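Local coordinates for putative methyl-accepting chemotaxis protein (Salmonella enterica subsp. enterica serovar Typhimurium str. LT2, PDB 6DB1) that is a putative chemotaxis receptor whose N-terminal ligand-binding domain, a bundle of four helices, probably senses extracellular chemical signals, at residues Ala72-Pro77 against Asp81-Val86; Glu61-Lys66 against Gln91-Lys96; Pro51-Ala56 against Pro100-Ala105. One frame throughout, in Å; residues are numbered along the deposited sequence.

How the contacts relate
The three contacts follow one another along the same pair of antiparallel helices, 54-73 and 80-105. Contact 1 lies at the turn that joins the two helices, contact 2 halfway along them near the middle of the chain, and contact 3 at the far end. Centres of contacts 1 and 2 are about 16 Å apart, those of 2 and 3 about 14 Å, and those of 1 and 3 about 30 Å. In sequence the pairs enclose each other, 72-77/81-86 innermost and 51-56/100-105 outermost, as expected of a helical hairpin. Helices 13-46 and 110-144 complete the bundle; its modelled chain ends lie toward contact 1, the end that in such receptors would probably face the membrane.

Contact 1 of 3, residues Ala72-Pro77 against Asp81-Val86; sequences ALSPGP and DISREV
The short connection between helix 54-73 and helix 80-105 packs on the second helix where Ser74 and Pro75 meet Ser83. The CB of Ser83 is directed toward the turn, and its OG, set opposite the backbone N (chi1 180°), reaches out from the helix surface into the bend formed by the two residues. Ser83 OG comes within 3.2 Å of Ser74 CB and 3.4 Å of Pro75 CA, so it meets carbon on both residues. The two serine hydroxyls are not paired: Ser74 OG stays 3.7 Å from Ser83 OG; with chi1 -50° it lies beside its own backbone N and bonds instead to the carbonyl oxygen of Met70, one turn back in helix 54-73. Helical hairpins of an antiparallel bundle need such a reversal, and here the peptide bond between Ser74 and Pro75 is cis, which bends the chain sharply just as it leaves the first helix. The next atom of the proline ring also approaches the serine, with Pro75 CB 3.8 Å from Ser83 CB. Helix 13-46 bonds to the turn as well: His16 NE2 to the carbonyl oxygen of Leu73 and Gln20 NE2 to that of Pro75. At the start of the second helix, Asn79 OD1 accepts a hydrogen bond from Ile82 N.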
# COMPACT_ATOMS: atom_id res chain seq x y z
N ALA A 72 9.86 -6.29 -14.72
CA ALA A 72 10.89 -5.64 -15.54
C ALA A 72 12.06 -5.14 -14.67
O ALA A 72 13.18 -5.08 -15.16
CB ALA A 72 10.29 -4.51 -16.36
N LEU A 73 11.79 -4.81 -13.40
CA LEU A 73 12.80 -4.29 -12.43
C LEU A 73 13.47 -5.40 -11.61
O LEU A 73 14.46 -5.12 -10.93
CB LEU A 73 12.08 -3.39 -11.41
CG LEU A 73 11.52 -2.06 -11.91
CD1 LEU A 73 10.80 -1.34 -10.78
CD2 LEU A 73 12.60 -1.16 -12.49
N SER A 74 12.98 -6.64 -11.69
CA SER A 74 13.41 -7.71 -10.81
C SER A 74 14.30 -8.77 -11.50
O SER A 74 14.18 -9.04 -12.71
CB SER A 74 12.18 -8.33 -10.21
OG SER A 74 11.35 -7.31 -9.66
N PRO A 75 15.17 -9.41 -10.71
CA PRO A 75 15.32 -9.14 -9.26
C PRO A 75 16.15 -7.90 -8.93
O PRO A 75 16.03 -7.37 -7.82
CB PRO A 75 16.11 -10.33 -8.72
CG PRO A 75 16.97 -10.70 -9.90
CD PRO A 75 16.00 -10.58 -11.05
N GLY A 76 16.95 -7.42 -9.87
CA GLY A 76 17.81 -6.29 -9.55
C GLY A 76 18.75 -6.62 -8.39
O GLY A 76 19.27 -7.73 -8.30
N PRO A 77 18.95 -5.67 -7.47
CA PRO A 77 19.83 -5.84 -6.31
C PRO A 77 19.24 -6.62 -5.13
O PRO A 77 19.96 -6.93 -4.18
CB PRO A 77 20.04 -4.40 -5.81
CG PRO A 77 18.71 -3.78 -6.08
CD PRO A 77 18.33 -4.35 -7.43
N ASP A 81 15.34 -14.93 -4.29
CA ASP A 81 14.24 -15.70 -3.67
C ASP A 81 13.06 -14.83 -3.26
O ASP A 81 11.92 -15.17 -3.49
CB ASP A 81 14.71 -16.45 -2.41
CG ASP A 81 15.59 -17.64 -2.73
OD1 ASP A 81 15.45 -18.24 -3.83
OD2 ASP A 81 16.41 -18.02 -1.85
N ILE A 82 13.37 -13.72 -2.61
CA ILE A 82 12.34 -12.80 -2.15
C ILE A 82 11.67 -12.15 -3.37
O ILE A 82 10.45 -12.00 -3.42
CB ILE A 82 12.95 -11.77 -1.19
CG1 ILE A 82 13.39 -12.46 0.11
CG2 ILE A 82 11.98 -10.62 -0.93
CD1 ILE A 82 14.13 -11.57 1.05
N SER A 83 12.49 -11.77 -4.33
CA SER A 83 11.95 -11.13 -5.51
C SER A 83 10.92 -12.06 -6.17
O SER A 83 9.83 -11.64 -6.53
CB SER A 83 13.05 -10.73 -6.44
OG SER A 83 12.52 -10.11 -7.58
N ARG A 84 11.28 -13.34 -6.25
CA ARG A 84 10.44 -14.39 -6.85
C ARG A 84 9.15 -14.64 -6.07
O ARG A 84 8.11 -14.89 -6.67
CB ARG A 84 11.23 -15.69 -6.96
CG ARG A 84 11.92 -15.83 -8.31
CD ARG A 84 10.91 -16.32 -9.33
NE ARG A 84 11.11 -15.79 -10.68
CZ ARG A 84 10.32 -14.88 -11.24
NH1 ARG A 84 9.25 -14.44 -10.59
NH2 ARG A 84 10.57 -14.45 -12.46
N GLU A 85 9.24 -14.66 -4.76
CA GLU A 85 8.06 -14.88 -3.95
C GLU A 85 7.03 -13.78 -4.24
O GLU A 85 5.85 -14.05 -4.43
CB GLU A 85 8.48 -14.88 -2.48
CG GLU A 85 7.51 -15.59 -1.57
CD GLU A 85 7.77 -15.36 -0.10
OE1 GLU A 85 8.88 -15.70 0.37
OE2 GLU A 85 6.87 -14.85 0.58
N VAL A 86 7.49 -12.53 -4.28
CA VAL A 86 6.65 -11.35 -4.51
C VAL A 86 5.93 -11.44 -5.86
O VAL A 86 4.71 -11.27 -5.91
CB VAL A 86 7.50 -10.07 -4.42
CG1 VAL A 86 6.82 -8.88 -5.08
CG2 VAL A 86 7.87 -9.75 -2.99

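Contact 2 of 3, residues Glu61-Lys66 against Gln91-Lys96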
# COMPACT_ATOMS: atom_id res chain seq x y z
N GLU A 61 -6.59 -3.22 -14.14
CA GLU A 61 -5.63 -2.93 -15.19
C GLU A 61 -4.38 -2.27 -14.59
O GLU A 61 -3.26 -2.56 -15.03
CB GLU A 61 -6.26 -2.09 -16.29
CG GLU A 61 -6.14 -2.73 -17.65
CD GLU A 61 -4.71 -3.01 -18.07
OE1 GLU A 61 -4.50 -3.95 -18.85
OE2 GLU A 61 -3.80 -2.27 -17.61
N ASN A 62 -4.54 -1.40 -13.59
CA ASN A 62 -3.37 -0.74 -12.96
C ASN A 62 -2.54 -1.77 -12.17
O ASN A 62 -1.30 -1.67 -12.13
CB ASN A 62 -3.79 0.44 -12.07
CG ASN A 62 -4.23 1.67 -12.83
OD1 ASN A 62 -3.96 1.81 -14.02
ND2 ASN A 62 -4.87 2.60 -12.13
N MSE A 63 -3.21 -2.74 -11.56
CA MSE A 63 -2.55 -3.80 -10.79
C MSE A 63 -1.72 -4.67 -11.72
O MSE A 63 -0.61 -5.09 -11.38
CB MSE A 63 -3.65 -4.58 -10.09
CG MSE A 63 -3.18 -5.41 -8.89
SE MSE A 63 -4.74 -6.24 -8.00
CE MSE A 63 -3.79 -7.82 -7.31
N ARG A 64 -2.28 -4.95 -12.89
CA ARG A 64 -1.62 -5.76 -13.91
C ARG A 64 -0.41 -4.99 -14.46
O ARG A 64 0.66 -5.58 -14.65
CB ARG A 64 -2.61 -6.09 -15.04
CG ARG A 64 -2.07 -7.06 -16.07
CD ARG A 64 -2.97 -7.16 -17.29
NE ARG A 64 -4.35 -7.53 -16.98
CZ ARG A 64 -4.79 -8.77 -16.72
NH1 ARG A 64 -3.94 -9.77 -16.61
NH2 ARG A 64 -6.09 -8.99 -16.59
N GLN A 65 -0.58 -3.69 -14.72
CA GLN A 65 0.52 -2.86 -15.22
C GLN A 65 1.64 -2.77 -14.16
O GLN A 65 2.81 -2.76 -14.52
CB GLN A 65 0.06 -1.44 -15.59
CG GLN A 65 1.20 -0.50 -15.98
CD GLN A 65 1.99 -1.00 -17.16
OE1 GLN A 65 1.47 -1.65 -18.06
NE2 GLN A 65 3.28 -0.68 -17.17
N LYS A 66 1.29 -2.68 -12.88
CA LYS A 66 2.32 -2.59 -11.85
C LYS A 66 3.06 -3.93 -11.71
O LYS A 66 4.22 -3.91 -11.46
CB LYS A 66 1.73 -2.07 -10.54
CG LYS A 66 1.35 -0.60 -10.61
CD LYS A 66 2.52 0.28 -11.02
CE LYS A 66 2.15 1.74 -11.16
NZ LYS A 66 3.31 2.51 -11.65
N GLN A 91 1.18 -12.24 -8.93
CA GLN A 91 0.56 -12.80 -10.15
C GLN A 91 -0.61 -13.73 -9.79
O GLN A 91 -1.63 -13.75 -10.47
CB GLN A 91 1.60 -13.49 -11.04
CG GLN A 91 0.99 -14.13 -12.28
CD GLN A 91 2.02 -14.47 -13.34
OE1 GLN A 91 3.00 -13.76 -13.51
NE2 GLN A 91 1.76 -15.52 -14.10
N ALA A 92 -0.47 -14.50 -8.71
CA ALA A 92 -1.54 -15.40 -8.30
C ALA A 92 -2.76 -14.58 -7.84
O ALA A 92 -3.89 -14.86 -8.23
CB ALA A 92 -1.05 -16.33 -7.21
N LEU A 93 -2.51 -13.59 -6.99
CA LEU A 93 -3.58 -12.76 -6.47
C LEU A 93 -4.41 -12.19 -7.62
O LEU A 93 -5.65 -12.15 -7.54
CB LEU A 93 -2.95 -11.64 -5.62
CG LEU A 93 -3.90 -10.56 -5.11
CD1 LEU A 93 -5.09 -11.16 -4.38
CD2 LEU A 93 -3.14 -9.60 -4.21
N LEU A 94 -3.72 -11.82 -8.69
CA LEU A 94 -4.34 -11.20 -9.84
C LEU A 94 -5.07 -12.23 -10.71
O LEU A 94 -6.25 -12.04 -11.03
CB LEU A 94 -3.25 -10.50 -10.66
CG LEU A 94 -3.69 -9.89 -11.99
CD1 LEU A 94 -4.63 -8.71 -11.78
CD2 LEU A 94 -2.47 -9.46 -12.80
N GLU A 95 -4.39 -13.30 -11.10
CA GLU A 95 -4.98 -14.25 -12.06
C GLU A 95 -5.98 -15.21 -11.40
O GLU A 95 -6.82 -15.76 -12.11
CB GLU A 95 -3.89 -15.04 -12.78
CG GLU A 95 -3.21 -14.23 -13.85
CD GLU A 95 -1.83 -14.73 -14.25
OE1 GLU A 95 -1.06 -13.92 -14.81
OE2 GLU A 95 -1.53 -15.93 -14.00
N LYS A 96 -5.91 -15.41 -10.08
CA LYS A 96 -6.81 -16.36 -9.42
C LYS A 96 -7.78 -15.66 -8.46
O LYS A 96 -8.81 -16.25 -8.13
CB LYS A 96 -6.00 -17.40 -8.63
CG LYS A 96 -5.04 -18.25 -9.45
CD LYS A 96 -4.23 -19.20 -8.58
CE LYS A 96 -3.26 -20.05 -9.37
NZ LYS A 96 -2.48 -20.95 -8.48
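Apolar contacts of Met63 with Leu93, and van der Waals packing of Arg64 on Leu94, carry this helix-to-helix meeting. In the first pair the selenomethionine runs extended from its helix and presents its methyl end: Met63 CE lies 3.5 Å from Leu93 CG and 3.6 Å from Leu93 CD2, the two side chains crossing at about a right angle. The same methyl lies more loosely by the next residue, with Met63 CE 4.3 Å from Leu94 CB. Met63 is modelled in two conformers, so these contacts hold for one of them and are less certain. In the second pair a single methyl does the touching. Leu94 CD2 sits 4.0 Å from Arg64 CB, against the aliphatic root of the arginine. A bend at chi3 (-55°) brings the guanidinium back toward that methyl, Arg64 NH1 4.1 Å from Leu94 CD2.

Polar groups gather at the margin of this apolar patch. Glu95 OE1 is 5.4 Å from Arg64 NH1, too far for a salt bridge but near enough that the opposite charges may attract. Glu95 also takes a weak hydrogen bond within its own helix from Gln91, whose OE1 bonds to Lys71.

Tyr31 of helix 13-46 touches both Met63 and Leu93, while Leu124 and Phe128 of helix 110-144 touch Leu93. The local axes run roughly antiparallel, at 146°, with a closest approach of 10.6 Å; segment 91-96 contains a wider pi-type turn at 93-96. The buried apolar side chains form the kind of hydrophobic centre found in antiparallel four-helix bundles.

Contact 3 of 3, residues Pro51-Ala56 against Pro100-Ala105; sequences PDFAPA and PQMQLA
Met102, a selenomethionine, reaches across from its helix to Ala56 and Phe53. Its CB sets off to one side of the opposite segment, not straight at it, and chi1 (-99°) lies away from the usual staggered positions. Bends at chi2 and chi3 then swing the chain across. Met102 SE passes 4.3 Å from Ala56 CB. The terminal methyl does the real touching: Met102 CE presses to 3.4 Å from Ala56 CB, tighter than usual for two carbons, and also lies 4.0 Å from Phe53 CD1. The bent chain and the phenylalanine slide past each other in opposite directions, and the methyl meets the ring obliquely.

Phe53 adds a second point of contact at Ala105, with its CZ 3.7 Å from Ala105 O and, more loosely, its CE1 4.4 Å from Ala105 CB. Pro51 packs on one face of the Phe53 ring, with Pro51 CB 3.8 Å above the plane and offset toward the rim. The turn leading into helix 54-73 carries a capping bond in which Ala54 N gives to Asp52 OD1 over 3.0 Å, approaching from well above the carboxylate plane (59° out of it).

Phe34 and Leu38 of helix 13-46 touch Met102, Arg57 and Leu60 extend its contacts along helix 54-73, and Met42 of helix 13-46 meets Phe53; helix 110-144 touches Pro100, Gln101 and Leu104 through His116, Ala117 and Ala112.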
# COMPACT_ATOMS: atom_id res chain seq x y z
N PRO A 51 -24.80 -0.86 -12.60
CA PRO A 51 -23.44 -0.65 -12.11
C PRO A 51 -22.47 -0.07 -13.15
O PRO A 51 -22.66 -0.24 -14.36
CB PRO A 51 -22.98 -2.07 -11.73
CG PRO A 51 -23.69 -2.95 -12.73
CD PRO A 51 -25.03 -2.28 -12.91
N ASP A 52 -21.47 0.67 -12.66
CA ASP A 52 -20.41 1.20 -13.50
C ASP A 52 -19.19 0.40 -13.11
O ASP A 52 -18.73 0.50 -11.97
CB ASP A 52 -20.13 2.69 -13.25
CG ASP A 52 -18.77 3.17 -13.96
OD1 ASP A 52 -18.52 2.57 -15.00
OD2 ASP A 52 -18.13 4.11 -13.44
N PHE A 53 -18.69 -0.42 -14.02
CA PHE A 53 -17.52 -1.25 -13.74
C PHE A 53 -16.23 -0.59 -14.23
O PHE A 53 -15.15 -1.07 -13.91
CB PHE A 53 -17.65 -2.62 -14.40
CG PHE A 53 -18.75 -3.46 -13.82
CD1 PHE A 53 -18.67 -3.91 -12.52
CD2 PHE A 53 -19.85 -3.82 -14.59
CE1 PHE A 53 -19.69 -4.68 -11.97
CE2 PHE A 53 -20.86 -4.61 -14.05
CZ PHE A 53 -20.77 -5.04 -12.74
N ALA A 54 -16.35 0.51 -14.99
CA ALA A 54 -15.18 1.21 -15.58
C ALA A 54 -14.05 1.42 -14.56
O ALA A 54 -12.87 1.15 -14.89
CB ALA A 54 -15.62 2.52 -16.19
N PRO A 55 -14.37 1.90 -13.32
CA PRO A 55 -13.36 2.17 -12.28
C PRO A 55 -12.67 0.92 -11.71
O PRO A 55 -11.46 0.94 -11.45
CB PRO A 55 -14.09 2.89 -11.13
CG PRO A 55 -15.56 2.70 -11.42
CD PRO A 55 -15.67 2.45 -12.91
N ALA A 56 -13.43 -0.14 -11.48
CA ALA A 56 -12.82 -1.36 -10.96
C ALA A 56 -11.87 -1.91 -12.03
O ALA A 56 -10.73 -2.27 -11.72
CB ALA A 56 -13.88 -2.37 -10.59
N PRO A 100 -10.97 -13.40 -11.56
CA PRO A 100 -12.25 -14.07 -11.48
C PRO A 100 -13.34 -13.17 -10.90
O PRO A 100 -14.42 -13.05 -11.51
CB PRO A 100 -11.98 -15.30 -10.60
CG PRO A 100 -10.55 -15.63 -10.94
CD PRO A 100 -9.89 -14.28 -11.09
N GLN A 101 -13.07 -12.53 -9.77
CA GLN A 101 -14.08 -11.67 -9.15
C GLN A 101 -14.70 -10.73 -10.19
O GLN A 101 -15.92 -10.60 -10.24
CB GLN A 101 -13.49 -10.81 -8.03
CG GLN A 101 -13.13 -11.59 -6.77
CD GLN A 101 -12.88 -10.65 -5.62
OE1 GLN A 101 -13.21 -9.47 -5.69
NE2 GLN A 101 -12.31 -11.17 -4.54
N MSE A 102 -13.87 -10.10 -11.00
CA MSE A 102 -14.38 -9.19 -12.02
C MSE A 102 -15.24 -9.85 -13.05
O MSE A 102 -16.27 -9.31 -13.44
CB MSE A 102 -13.22 -8.54 -12.75
CG MSE A 102 -12.97 -7.18 -12.16
SE MSE A 102 -13.95 -5.84 -13.20
CE MSE A 102 -15.07 -5.35 -11.68
N GLN A 103 -14.83 -11.02 -13.52
CA GLN A 103 -15.60 -11.73 -14.54
C GLN A 103 -16.90 -12.26 -13.91
O GLN A 103 -17.97 -12.25 -14.54
CB GLN A 103 -14.73 -12.81 -15.18
CG GLN A 103 -13.60 -12.22 -16.02
CD GLN A 103 -12.66 -13.24 -16.63
OE1 GLN A 103 -12.42 -14.31 -16.08
NE2 GLN A 103 -12.08 -12.88 -17.77
N LEU A 104 -16.81 -12.63 -12.64
CA LEU A 104 -17.92 -13.19 -11.91
C LEU A 104 -18.89 -12.07 -11.50
O LEU A 104 -20.10 -12.27 -11.44
CB LEU A 104 -17.33 -13.91 -10.69
CG LEU A 104 -18.04 -15.18 -10.21
CD1 LEU A 104 -18.22 -16.18 -11.35
CD2 LEU A 104 -17.24 -15.82 -9.08
N ALA A 105 -18.37 -10.87 -11.26
CA ALA A 105 -19.21 -9.74 -10.85
C ALA A 105 -20.08 -9.28 -12.03
O ALA A 105 -21.13 -8.66 -11.86
CB ALA A 105 -18.35 -8.60 -10.35